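Local coordinates for protein esterase LipW (Mycobacterium marinum, PDB 3QH4) that probably hydrolyses carboxylic esters as a strictly substrate-selective mycobacterial enzyme of the alpha/beta-hydrolase fold, at residues P133-D138 / A169-G174; L160-S165 / A173-G178; P195-R200 / T250-G255; E217-M222 / D258-E263; S233-S236 / R240-Q243. All coordinates share one frame; numbering follows the deposited sequence. Where two conformers were deposited one is given.

Interaction 1 (P133-D138 / A169-G174); sequences PAALHD and ATLAAG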
# COMPACT_ATOMS: atom_id res chain seq x y z
N PRO A 133 -9.42 -13.40 -5.88
CA PRO A 133 -9.67 -12.11 -5.23
C PRO A 133 -9.68 -12.14 -3.69
O PRO A 133 -10.38 -11.34 -3.10
CB PRO A 133 -11.09 -11.79 -5.73
CG PRO A 133 -11.77 -13.19 -5.69
CD PRO A 133 -10.68 -14.15 -6.12
N ALA A 134 -8.93 -13.02 -3.03
CA ALA A 134 -9.09 -13.19 -1.59
C ALA A 134 -8.79 -11.91 -0.78
O ALA A 134 -9.60 -11.47 0.03
CB ALA A 134 -8.25 -14.39 -1.07
N ALA A 135 -7.62 -11.31 -1.02
CA ALA A 135 -7.24 -10.09 -0.30
C ALA A 135 -8.20 -8.95 -0.60
O ALA A 135 -8.54 -8.17 0.29
CB ALA A 135 -5.80 -9.67 -0.65
N LEU A 136 -8.61 -8.81 -1.86
CA LEU A 136 -9.55 -7.74 -2.21
C LEU A 136 -10.88 -7.97 -1.47
O LEU A 136 -11.46 -7.04 -0.91
CB LEU A 136 -9.76 -7.72 -3.71
CG LEU A 136 -10.71 -6.65 -4.22
CD1 LEU A 136 -10.29 -5.22 -3.74
CD2 LEU A 136 -10.73 -6.77 -5.74
N HIS A 137 -11.33 -9.23 -1.42
CA HIS A 137 -12.52 -9.53 -0.63
C HIS A 137 -12.36 -9.12 0.83
O HIS A 137 -13.30 -8.59 1.42
CB HIS A 137 -12.89 -11.00 -0.70
CG HIS A 137 -13.63 -11.38 -1.94
ND1 HIS A 137 -13.68 -12.68 -2.39
CD2 HIS A 137 -14.34 -10.64 -2.82
CE1 HIS A 137 -14.40 -12.73 -3.50
NE2 HIS A 137 -14.82 -11.51 -3.78
N ASP A 138 -11.18 -9.38 1.40
CA ASP A 138 -10.90 -9.01 2.79
C ASP A 138 -10.93 -7.50 2.95
O ASP A 138 -11.51 -6.99 3.92
CB ASP A 138 -9.52 -9.54 3.23
CG ASP A 138 -9.49 -11.07 3.33
OD1 ASP A 138 -10.56 -11.71 3.25
OD2 ASP A 138 -8.38 -11.61 3.50
N ALA A 169 -1.58 -0.99 -2.28
CA ALA A 169 -2.19 0.10 -3.05
C ALA A 169 -3.04 -0.42 -4.21
O ALA A 169 -4.01 0.20 -4.57
CB ALA A 169 -1.12 1.13 -3.52
N THR A 170 -2.68 -1.60 -4.73
CA THR A 170 -3.50 -2.27 -5.76
C THR A 170 -4.88 -2.53 -5.19
O THR A 170 -5.91 -2.26 -5.84
CB THR A 170 -2.85 -3.62 -6.17
OG1 THR A 170 -1.43 -3.45 -6.34
CG2 THR A 170 -3.46 -4.09 -7.49
N LEU A 171 -4.91 -3.04 -3.96
CA LEU A 171 -6.18 -3.33 -3.29
C LEU A 171 -6.93 -2.01 -2.99
O LEU A 171 -8.14 -1.94 -3.19
CB LEU A 171 -5.94 -4.10 -2.00
CG LEU A 171 -5.13 -5.39 -2.14
CD1 LEU A 171 -4.82 -5.96 -0.72
CD2 LEU A 171 -5.84 -6.45 -3.04
N ALA A 172 -6.22 -0.98 -2.52
CA ALA A 172 -6.84 0.31 -2.26
C ALA A 172 -7.48 0.86 -3.52
O ALA A 172 -8.56 1.42 -3.48
CB ALA A 172 -5.82 1.31 -1.71
N ALA A 173 -6.79 0.71 -4.66
CA ALA A 173 -7.34 1.18 -5.94
C ALA A 173 -8.64 0.40 -6.27
O ALA A 173 -9.60 0.95 -6.86
CB ALA A 173 -6.30 0.99 -7.04
N GLY A 174 -8.68 -0.87 -5.88
CA GLY A 174 -9.91 -1.66 -6.06
C GLY A 174 -11.07 -1.13 -5.23
O GLY A 174 -12.21 -1.03 -5.71

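Interaction 2 (L160-S165 / A173-G178); sequences LAVAGS and AGLAHG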
# COMPACT_ATOMS: atom_id res chain seq x y z
N LEU A 160 -14.22 9.16 4.42
CA LEU A 160 -13.53 7.87 4.29
C LEU A 160 -12.56 7.92 3.12
O LEU A 160 -12.94 8.28 1.99
CB LEU A 160 -14.55 6.74 4.08
CG LEU A 160 -14.01 5.37 3.63
CD1 LEU A 160 -13.34 4.70 4.80
CD2 LEU A 160 -15.22 4.50 3.14
N ALA A 161 -11.30 7.56 3.42
CA ALA A 161 -10.25 7.47 2.41
C ALA A 161 -9.75 6.02 2.37
O ALA A 161 -9.96 5.25 3.32
CB ALA A 161 -9.10 8.43 2.76
N VAL A 162 -9.09 5.67 1.27
CA VAL A 162 -8.46 4.37 1.14
C VAL A 162 -6.99 4.62 0.81
O VAL A 162 -6.65 5.65 0.22
CB VAL A 162 -9.17 3.49 0.05
CG1 VAL A 162 -10.64 3.17 0.46
CG2 VAL A 162 -9.15 4.17 -1.34
N ALA A 163 -6.11 3.70 1.22
CA ALA A 163 -4.69 3.94 1.07
C ALA A 163 -3.98 2.61 1.05
O ALA A 163 -4.49 1.61 1.58
CB ALA A 163 -4.16 4.80 2.26
N GLY A 164 -2.81 2.60 0.44
CA GLY A 164 -1.98 1.40 0.52
C GLY A 164 -0.59 1.70 0.01
O GLY A 164 -0.35 2.77 -0.57
N SER A 165 0.30 0.72 0.17
CA SER A 165 1.65 0.78 -0.37
C SER A 165 1.83 -0.43 -1.25
O SER A 165 1.50 -1.56 -0.83
CB SER A 165 2.66 0.71 0.76
OG SER A 165 4.00 0.61 0.29
N ALA A 173 -6.79 0.71 -4.66
CA ALA A 173 -7.34 1.18 -5.94
C ALA A 173 -8.64 0.40 -6.27
O ALA A 173 -9.60 0.95 -6.86
CB ALA A 173 -6.30 0.99 -7.04
N GLY A 174 -8.68 -0.87 -5.88
CA GLY A 174 -9.91 -1.66 -6.06
C GLY A 174 -11.07 -1.13 -5.23
O GLY A 174 -12.21 -1.03 -5.71
N LEU A 175 -10.79 -0.76 -3.99
CA LEU A 175 -11.79 -0.14 -3.14
C LEU A 175 -12.24 1.19 -3.76
O LEU A 175 -13.44 1.47 -3.80
CB LEU A 175 -11.26 0.11 -1.72
CG LEU A 175 -10.78 -1.13 -0.94
CD1 LEU A 175 -10.30 -0.71 0.44
CD2 LEU A 175 -11.94 -2.16 -0.82
N ALA A 176 -11.29 1.99 -4.23
CA ALA A 176 -11.67 3.26 -4.89
C ALA A 176 -12.61 3.04 -6.09
O ALA A 176 -13.55 3.82 -6.28
CB ALA A 176 -10.43 4.01 -5.34
N HIS A 177 -12.34 2.00 -6.87
CA HIS A 177 -13.21 1.69 -8.02
C HIS A 177 -14.60 1.27 -7.58
O HIS A 177 -15.59 1.70 -8.18
CB HIS A 177 -12.64 0.60 -8.93
CG HIS A 177 -13.68 -0.04 -9.79
ND1 HIS A 177 -14.33 0.64 -10.80
CD2 HIS A 177 -14.22 -1.29 -9.77
CE1 HIS A 177 -15.22 -0.16 -11.37
NE2 HIS A 177 -15.16 -1.34 -10.78
N GLY A 178 -14.68 0.41 -6.55
CA GLY A 178 -15.97 0.02 -5.97
C GLY A 178 -16.78 1.19 -5.45
O GLY A 178 -18.01 1.26 -5.67

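Interaction 3 (P195-R200 / T250-G255); sequences PVLDDR and TLITCG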
# COMPACT_ATOMS: atom_id res chain seq x y z
N PRO A 195 2.49 2.27 -5.95
CA PRO A 195 1.51 1.20 -6.24
C PRO A 195 1.90 0.22 -7.35
O PRO A 195 2.52 0.59 -8.35
CB PRO A 195 0.24 1.95 -6.64
CG PRO A 195 0.77 3.27 -7.28
CD PRO A 195 1.97 3.60 -6.38
N VAL A 196 1.58 -1.03 -7.09
CA VAL A 196 1.59 -2.07 -8.11
C VAL A 196 0.28 -1.88 -8.90
O VAL A 196 -0.80 -1.91 -8.30
CB VAL A 196 1.64 -3.44 -7.40
CG1 VAL A 196 1.37 -4.54 -8.41
CG2 VAL A 196 3.05 -3.60 -6.74
N LEU A 197 0.37 -1.69 -10.22
CA LEU A 197 -0.80 -1.31 -11.02
C LEU A 197 -1.06 -2.13 -12.26
O LEU A 197 -2.21 -2.25 -12.65
CB LEU A 197 -0.69 0.18 -11.42
CG LEU A 197 -0.78 1.14 -10.24
CD1 LEU A 197 -0.42 2.51 -10.73
CD2 LEU A 197 -2.19 1.14 -9.70
N ASP A 198 -0.02 -2.70 -12.86
CA ASP A 198 -0.19 -3.26 -14.19
C ASP A 198 0.70 -4.48 -14.41
O ASP A 198 1.93 -4.39 -14.28
CB ASP A 198 0.12 -2.17 -15.24
CG ASP A 198 -0.49 -2.46 -16.62
OD1 ASP A 198 -0.73 -3.63 -16.96
OD2 ASP A 198 -0.73 -1.50 -17.39
N ASP A 199 0.08 -5.61 -14.74
CA ASP A 199 0.88 -6.81 -15.02
C ASP A 199 1.65 -6.73 -16.34
O ASP A 199 2.61 -7.47 -16.56
CB ASP A 199 -0.03 -8.04 -15.06
CG ASP A 199 -1.02 -7.97 -16.19
OD1 ASP A 199 -1.86 -7.04 -16.15
OD2 ASP A 199 -0.93 -8.84 -17.09
N ARG A 200 1.25 -5.83 -17.22
CA ARG A 200 1.91 -5.70 -18.52
C ARG A 200 3.28 -5.04 -18.29
O ARG A 200 3.38 -4.10 -17.56
CB ARG A 200 1.04 -4.85 -19.45
CG ARG A 200 -0.32 -5.56 -19.78
CD ARG A 200 -1.23 -4.63 -20.58
NE ARG A 200 -1.75 -3.57 -19.73
CZ ARG A 200 -2.65 -2.66 -20.10
NH1 ARG A 200 -3.21 -2.69 -21.31
NH2 ARG A 200 -3.04 -1.74 -19.22
N THR A 250 -6.69 11.83 -5.72
CA THR A 250 -5.60 10.87 -5.54
C THR A 250 -4.29 11.56 -5.16
O THR A 250 -4.01 12.67 -5.66
CB THR A 250 -5.39 10.11 -6.88
OG1 THR A 250 -6.59 9.37 -7.17
CG2 THR A 250 -4.19 9.11 -6.82
N LEU A 251 -3.52 10.92 -4.26
CA LEU A 251 -2.09 11.20 -4.09
C LEU A 251 -1.40 9.93 -4.52
O LEU A 251 -1.70 8.85 -4.00
CB LEU A 251 -1.71 11.52 -2.65
CG LEU A 251 -0.19 11.55 -2.42
CD1 LEU A 251 0.49 12.76 -3.16
CD2 LEU A 251 0.10 11.63 -0.91
N ILE A 252 -0.47 10.05 -5.47
CA ILE A 252 0.27 8.88 -5.94
C ILE A 252 1.76 9.19 -5.95
O ILE A 252 2.19 10.21 -6.50
CB ILE A 252 -0.30 8.38 -7.31
CG1 ILE A 252 0.45 7.14 -7.80
CG2 ILE A 252 -0.26 9.48 -8.40
CD1 ILE A 252 -0.22 6.48 -9.07
N THR A 253 2.56 8.30 -5.36
CA THR A 253 3.96 8.60 -5.12
C THR A 253 4.83 7.41 -5.53
O THR A 253 4.34 6.26 -5.55
CB THR A 253 4.19 8.90 -3.62
OG1 THR A 253 3.61 7.86 -2.81
CG2 THR A 253 3.57 10.25 -3.22
N CYS A 254 6.09 7.65 -5.90
CA CYS A 254 6.99 6.53 -6.20
C CYS A 254 8.43 7.01 -6.24
O CYS A 254 8.67 8.15 -6.64
CB CYS A 254 6.62 5.94 -7.57
SG CYS A 254 7.26 4.27 -7.82
N GLY A 255 9.37 6.16 -5.82
CA GLY A 255 10.81 6.44 -6.02
C GLY A 255 11.14 6.24 -7.49
O GLY A 255 10.47 5.48 -8.17

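Interaction 4 (E217-M222 / D258-E263); sequences EAASLM and DPFRDE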
# COMPACT_ATOMS: atom_id res chain seq x y z
N GLU A 217 12.02 -8.61 -12.07
CA GLU A 217 11.88 -10.07 -12.09
C GLU A 217 10.93 -10.54 -10.99
O GLU A 217 10.04 -11.37 -11.24
CB GLU A 217 13.24 -10.75 -12.05
CG GLU A 217 13.98 -10.42 -13.32
CD GLU A 217 15.35 -11.05 -13.42
OE1 GLU A 217 15.68 -11.97 -12.63
OE2 GLU A 217 16.10 -10.61 -14.31
N ALA A 218 11.08 -9.99 -9.79
CA ALA A 218 10.13 -10.27 -8.71
C ALA A 218 8.71 -9.84 -9.08
O ALA A 218 7.75 -10.49 -8.71
CB ALA A 218 10.57 -9.59 -7.40
N ALA A 219 8.58 -8.73 -9.82
CA ALA A 219 7.25 -8.24 -10.16
C ALA A 219 6.52 -9.25 -11.07
O ALA A 219 5.31 -9.50 -10.91
CB ALA A 219 7.35 -6.86 -10.80
N SER A 220 7.28 -9.88 -11.97
CA SER A 220 6.71 -10.91 -12.82
C SER A 220 6.20 -12.11 -12.00
O SER A 220 5.05 -12.58 -12.20
CB SER A 220 7.70 -11.37 -13.88
OG SER A 220 7.14 -12.47 -14.59
N LEU A 221 7.04 -12.61 -11.10
CA LEU A 221 6.65 -13.72 -10.19
C LEU A 221 5.45 -13.31 -9.33
O LEU A 221 4.52 -14.11 -9.15
CB LEU A 221 7.80 -14.11 -9.27
CG LEU A 221 8.80 -15.15 -9.78
CD1 LEU A 221 9.27 -14.78 -11.14
CD2 LEU A 221 9.99 -15.25 -8.82
N MET A 222 5.48 -12.08 -8.82
CA MET A 222 4.41 -11.54 -7.98
C MET A 222 3.05 -11.67 -8.66
O MET A 222 2.10 -12.17 -8.07
CB MET A 222 4.71 -10.05 -7.66
CG MET A 222 3.59 -9.33 -6.92
SD MET A 222 3.93 -7.56 -6.92
CE MET A 222 3.70 -7.13 -8.65
N ASP A 258 12.76 2.28 -9.41
CA ASP A 258 11.70 1.38 -8.95
C ASP A 258 11.06 0.81 -10.22
O ASP A 258 10.62 1.58 -11.09
CB ASP A 258 10.69 2.19 -8.12
CG ASP A 258 9.57 1.32 -7.50
OD1 ASP A 258 9.17 0.30 -8.10
OD2 ASP A 258 9.04 1.69 -6.43
N PRO A 259 11.00 -0.53 -10.33
CA PRO A 259 10.35 -1.09 -11.52
C PRO A 259 8.91 -0.59 -11.74
O PRO A 259 8.48 -0.57 -12.89
CB PRO A 259 10.40 -2.61 -11.26
CG PRO A 259 10.34 -2.71 -9.71
CD PRO A 259 11.30 -1.57 -9.32
N PHE A 260 8.19 -0.18 -10.69
CA PHE A 260 6.80 0.26 -10.84
C PHE A 260 6.69 1.73 -11.25
O PHE A 260 5.60 2.22 -11.46
CB PHE A 260 6.02 -0.01 -9.56
CG PHE A 260 6.08 -1.45 -9.15
CD1 PHE A 260 5.50 -2.43 -9.95
CD2 PHE A 260 6.75 -1.82 -8.00
CE1 PHE A 260 5.62 -3.81 -9.58
CE2 PHE A 260 6.86 -3.16 -7.64
CZ PHE A 260 6.29 -4.14 -8.42
N ARG A 261 7.82 2.39 -11.44
CA ARG A 261 7.76 3.83 -11.73
C ARG A 261 6.94 4.14 -12.98
O ARG A 261 6.12 5.05 -12.98
CB ARG A 261 9.18 4.38 -11.92
CG ARG A 261 9.18 5.86 -12.37
CD ARG A 261 10.56 6.20 -12.90
NE ARG A 261 10.85 5.62 -14.21
CZ ARG A 261 12.09 5.41 -14.64
NH1 ARG A 261 13.12 5.62 -13.81
NH2 ARG A 261 12.32 4.95 -15.86
N ASP A 262 7.19 3.43 -14.08
CA ASP A 262 6.47 3.82 -15.32
C ASP A 262 4.97 3.57 -15.26
O ASP A 262 4.17 4.36 -15.78
CB ASP A 262 7.07 3.11 -16.54
CG ASP A 262 8.45 3.66 -16.91
OD1 ASP A 262 8.98 4.57 -16.22
OD2 ASP A 262 9.03 3.13 -17.88
N GLU A 263 4.57 2.47 -14.62
CA GLU A 263 3.10 2.25 -14.54
C GLU A 263 2.45 3.31 -13.64
O GLU A 263 1.32 3.71 -13.85
CB GLU A 263 2.78 0.81 -14.14
CG GLU A 263 3.15 0.41 -12.73
CD GLU A 263 3.41 -1.07 -12.63
OE1 GLU A 263 2.66 -1.75 -11.91
OE2 GLU A 263 4.35 -1.56 -13.32

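Interaction 5 (S233-S236 / R240-Q243); sequences SPES and RRGQ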
# COMPACT_ATOMS: atom_id res chain seq x y z
N SER A 233 -7.63 -8.84 -15.70
CA SER A 233 -8.77 -8.02 -16.09
C SER A 233 -8.69 -6.72 -15.31
O SER A 233 -7.86 -6.59 -14.42
CB SER A 233 -10.06 -8.76 -15.70
OG SER A 233 -10.14 -8.78 -14.30
N PRO A 234 -9.55 -5.73 -15.64
CA PRO A 234 -9.53 -4.48 -14.85
C PRO A 234 -9.86 -4.70 -13.38
O PRO A 234 -9.44 -3.90 -12.53
CB PRO A 234 -10.61 -3.62 -15.54
CG PRO A 234 -10.57 -4.09 -16.97
CD PRO A 234 -10.38 -5.60 -16.85
N GLU A 235 -10.58 -5.79 -13.09
CA GLU A 235 -10.92 -6.14 -11.70
C GLU A 235 -9.73 -6.63 -10.88
O GLU A 235 -9.66 -6.35 -9.68
CB GLU A 235 -12.07 -7.14 -11.63
CG GLU A 235 -13.42 -6.56 -12.14
CD GLU A 235 -13.46 -6.34 -13.65
OE1 GLU A 235 -12.99 -7.21 -14.41
OE2 GLU A 235 -13.99 -5.29 -14.08
N SER A 236 -8.79 -7.32 -11.50
CA SER A 236 -7.59 -7.74 -10.76
C SER A 236 -6.41 -6.79 -10.94
O SER A 236 -5.48 -6.78 -10.12
CB SER A 236 -7.17 -9.17 -11.17
OG SER A 236 -7.14 -9.32 -12.59
N ARG A 240 -5.29 -1.83 -15.97
CA ARG A 240 -6.04 -2.20 -17.19
C ARG A 240 -7.44 -1.56 -17.33
O ARG A 240 -8.09 -1.71 -18.39
CB ARG A 240 -6.15 -3.74 -17.31
CG ARG A 240 -4.83 -4.41 -17.69
CD ARG A 240 -5.05 -5.92 -17.69
NE ARG A 240 -3.87 -6.70 -18.05
CZ ARG A 240 -3.60 -7.18 -19.27
NH1 ARG A 240 -4.35 -6.87 -20.31
NH2 ARG A 240 -2.54 -7.97 -19.46
N ARG A 241 -7.91 -0.85 -16.30
CA ARG A 241 -9.21 -0.17 -16.38
C ARG A 241 -9.14 0.95 -17.42
O ARG A 241 -8.24 1.79 -17.37
CB ARG A 241 -9.64 0.41 -15.01
CG ARG A 241 -11.02 1.07 -15.07
CD ARG A 241 -11.59 1.28 -13.69
NE ARG A 241 -11.62 0.04 -12.91
CZ ARG A 241 -12.40 -1.02 -13.16
NH1 ARG A 241 -13.26 -1.03 -14.16
NH2 ARG A 241 -12.34 -2.08 -12.36
N GLY A 242 -10.07 0.91 -18.38
CA GLY A 242 -10.09 1.86 -19.47
C GLY A 242 -10.55 3.24 -19.02
O GLY A 242 -9.87 4.24 -19.26
N GLN A 243 -11.68 3.27 -18.32
CA GLN A 243 -12.30 4.56 -17.92
C GLN A 243 -12.05 4.87 -16.46
O GLN A 243 -12.52 4.16 -15.57
CB GLN A 243 -13.82 4.49 -18.16
CG GLN A 243 -14.57 5.74 -17.70
CD GLN A 243 -14.12 7.00 -18.43
OE1 GLN A 243 -13.16 7.66 -18.02
NE2 GLN A 243 -14.76 7.30 -19.56
O HOH W 1 -9.78 -2.46 -10.29

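Interaction 1 (P133-D138 / A169-G174)
Ala135 and Leu136 on helix 134-148 meet Leu171 and Gly174 on helix 167-181, two neighbouring helices of the alpha/beta-hydrolase fold. The carbon contacts centre on Leu171, whose methyl branches spread over two consecutive residues. Its CD1 lies 3.8 Å from CB of Ala135, and its CD2 is 4.0 Å from the same CB, which places the alanine methyl in the fork of the leucine. CD2 also abuts the next residue, 3.8 Å from the backbone N of Leu136 and 4.2 Å from its CB. With CG anti to the carbonyl carbon (chi1 -54°), Leu171 carries both branches across the gap. Leu136 reaches back with CG anti to its own N (chi1 -180°), and its CD1 ends 4.3 Å from CA of Gly174, where no side chain rises from the helix. The short axes stay 9.7 Å apart and cross at -57°.

The polar groups work elsewhere. Pro133, joined to the preceding residue by a cis peptide, stands at the N-cap, and its O accepts from N of His137. Asp138 forms a salt bridge with Arg125, while Thr170 OG1 is hydrogen-bonded to Val196 O. Leu171 also touches the probable nucleophile elbow around Ser166, so this helix pairing borders the presumed active-site turn.

No hydrogen bond or charge crosses between the segments. Dispersion and the burial of carbon therefore hold them, and the fit rests on shape: a forked leucine around an alanine methyl, and a second leucine over a glycine.

Interaction 2 (L160-S165 / A173-G178)
Val162, pointing off strand 160-165, packs both of its methyls against helix 167-181 at Leu175 and Ala176. The tight part is at CG1, which stands 3.8 Å from CB of Leu175 and 3.9 Å from CD1 of the same leucine. One methyl thus touches the leucine at both its root and one branch, the two side chains meeting at a slant. CG1 is anti to the carbonyl carbon of Val162 (chi1 -64°), which sends the second methyl, CG2, toward the next residue of the helix. There the fit is slacker: CG2 is 4.2 Å from CB of Ala176, whose short side chain offers a single carbon. No hydrogen bond joins the two segments, and all three touching residues are buried.

The opposite character appears on the far flank of the helix. Gly174 and His177 are partly exposed, and the imidazole of His177 is directed away from the strand, resting on Arg241. Within the helix the backbone pairs regularly, with N of His177 2.9 Å from O of Ala173.

Strand, helix and the following strand 189-193 form a right-handed beta-alpha-beta crossover of the kind that builds this fold, and Gly164 near the end of the strand belongs to a probable GxSxG nucleophile elbow. On either side in the sheet, strand 160-165 hydrogen-bonds to strands 85-91 and 189-193. Helix 134-148 closes the flank, with Leu143 against Val162 and Ile140 against Leu175, while Ala176 also touches Gln190 and Pro248.

Interaction 3 (P195-R200 / T250-G255)
The loop leaving strand 189-193 of the central sheet rests on the adjacent parallel strand 250-255 through Pro195 and Ile252. The two side chains meet at about a right angle: CG of Pro195 is 3.8 Å from CD1 of Ile252 and 3.9 Å from its CG1. Ile252 extends fully, CG1 anti to the backbone N (chi1 -179°), and so brings its outer methyl up to the CG corner of the proline. CD of Pro195 lies 3.7 Å from the carbonyl O of Thr253. Leu197 adds a looser contact, its CD1 4.3 Å from CD1 of Ile252.

In an alpha/beta-hydrolase such loops follow the C-terminal ends of the parallel strands, around the presumed active site; here Val196 touches Ser166 of the probable nucleophile elbow. Val264 of helix 261-273 touches both Pro195 and Ile252, and Thr253 OG1 is hydrogen-bonded to His193 ND1.

Beyond the apolar patch the loop is pinned by its polar atoms. The backbone N of Leu197 and that of Asp198 both donate to Glu263 OE1. OD1 of Asp198 accepts from N of Arg200 in an Asx turn, the donor standing above the carboxylate plane. The same oxygen uses its syn lone pair for NE of Arg200, 3.0 Å away and almost straight at 173°. NH2 of Arg200 takes OD2 of Asp198, also at 3.0 Å, completing a side-on, two-nitrogen grip.

Interaction 4 (E217-M222 / D258-E263)
OD1 of Asp258 accepts a hydrogen bond from the backbone N of Phe260, the residue whose ring packs against Ala219 and Met222. The bond is 2.8 Å long and fairly straight at 164°, with the N-H arriving from above the carboxylate plane. It caps the type I turn from Asp258 to Arg261 that leads into helix 261-273, and the turn is closed by N of Arg261 donating to O of Asp258 at 2.9 Å. Asp258 is probably the acid of a Ser-His-Asp triad, as in other alpha/beta-hydrolases: its OD2 is hydrogen-bonded to His288 ND1. The capping bond therefore holds one carboxylate oxygen while the other faces the histidine.

Across the contact, Phe260 has CG anti to its carbonyl carbon (chi1 -56°), which swings the ring toward helix 216-227. CB of Ala219 meets the far end of the ring, 3.7 Å from CE1 of Phe260. Met222, from the same helix, extends toward the oncoming Phe260 side chain, its chain bent at chi3 (69°) to bring CE to the same ring atoms. The ring is held from other quarters too: CG of Pro259 lies over one face, Glu263 meets its edge with CD, and His288 packs with it edge-to-face. On the helix side Met222 also touches Phe96 and Val196, so the apolar patch continues toward the loops around the presumed active site.

Farther from the ring, NE of Arg261 bridges to OD1 of Asp262 at 2.9 Å, while Asp262 OD2 accepts from Ser204 N. At the meeting point itself, CE of Met222 stands 3.9 Å from CE1 of Phe260.

Interaction 5 (S233-S236 / R240-Q243)
The guanidinium of Arg241 has CB of Pro234 over one face, 3.7 Å above the plane and displaced toward the rim, and OE2 of Glu235 at its edge. The carboxylate is turned 65° from the guanidinium plane, so the two flat groups do not pair side by side. OE2 of Glu235 stays 4.0 Å from NH2 of Arg241, a long salt bridge. The bend of Arg241 at chi3 (-54°) folds its head back over the proline. Glu235, bent at chi2 (71°), curls its carboxylate toward that edge although its CB starts off the other way.

A water links the segments where a direct bond fails. O of Pro234 is 3.4 Å from NH2 of Arg241, but the angle is poor. The water donates to Pro234 O at 2.7 Å and accepts weakly from Arg241 NH2. Van der Waals contacts of the proline ring add to this: its CG lies 3.7 Å from the carbonyl O of Arg240, and CB of Pro234 is 3.8 Å from CA of Arg241.

Both segments belong to the connection between helix 216-227 and strand 250-255, at the surface of the fold. The first is braced by N of Ser233 donating to OG of Ser236 at 3.2 Å. Arg240 sends its own charge elsewhere, to a salt bridge with Asp199, and O of Arg241 accepts from Arg270.

A stretched ion pair, a weak water bridge and a proline under a guanidinium suggest that across these two segments the proline packing counts for at least as much as the polar links; firmer polar bonds go to Asp199 and Arg270.

Overall arrangement
From the N terminus, interaction 1 opens at 133-138 and closes on helix 167-181, enclosing strand 160-165 where interaction 2 begins; both end on that helix and share Ala173 and Gly174. Interaction 3 then opens after strand 189-193 and interaction 4 on helix 216-227. These two cross, since 3 closes on strand 250-255 before 4 closes at 258-263. Interaction 5 is a tight local loop within the spans of both. Interactions 1 and 2 join helices 134-148 and 167-181 to the sheet; 3 and 4 join the loop after strand 189-193, strand 250-255, helix 216-227 and the turn into helix 261-273. Ala169 of interaction 1 packs on Pro195 of interaction 3, and Leu136 touches Glu235 of interaction 5.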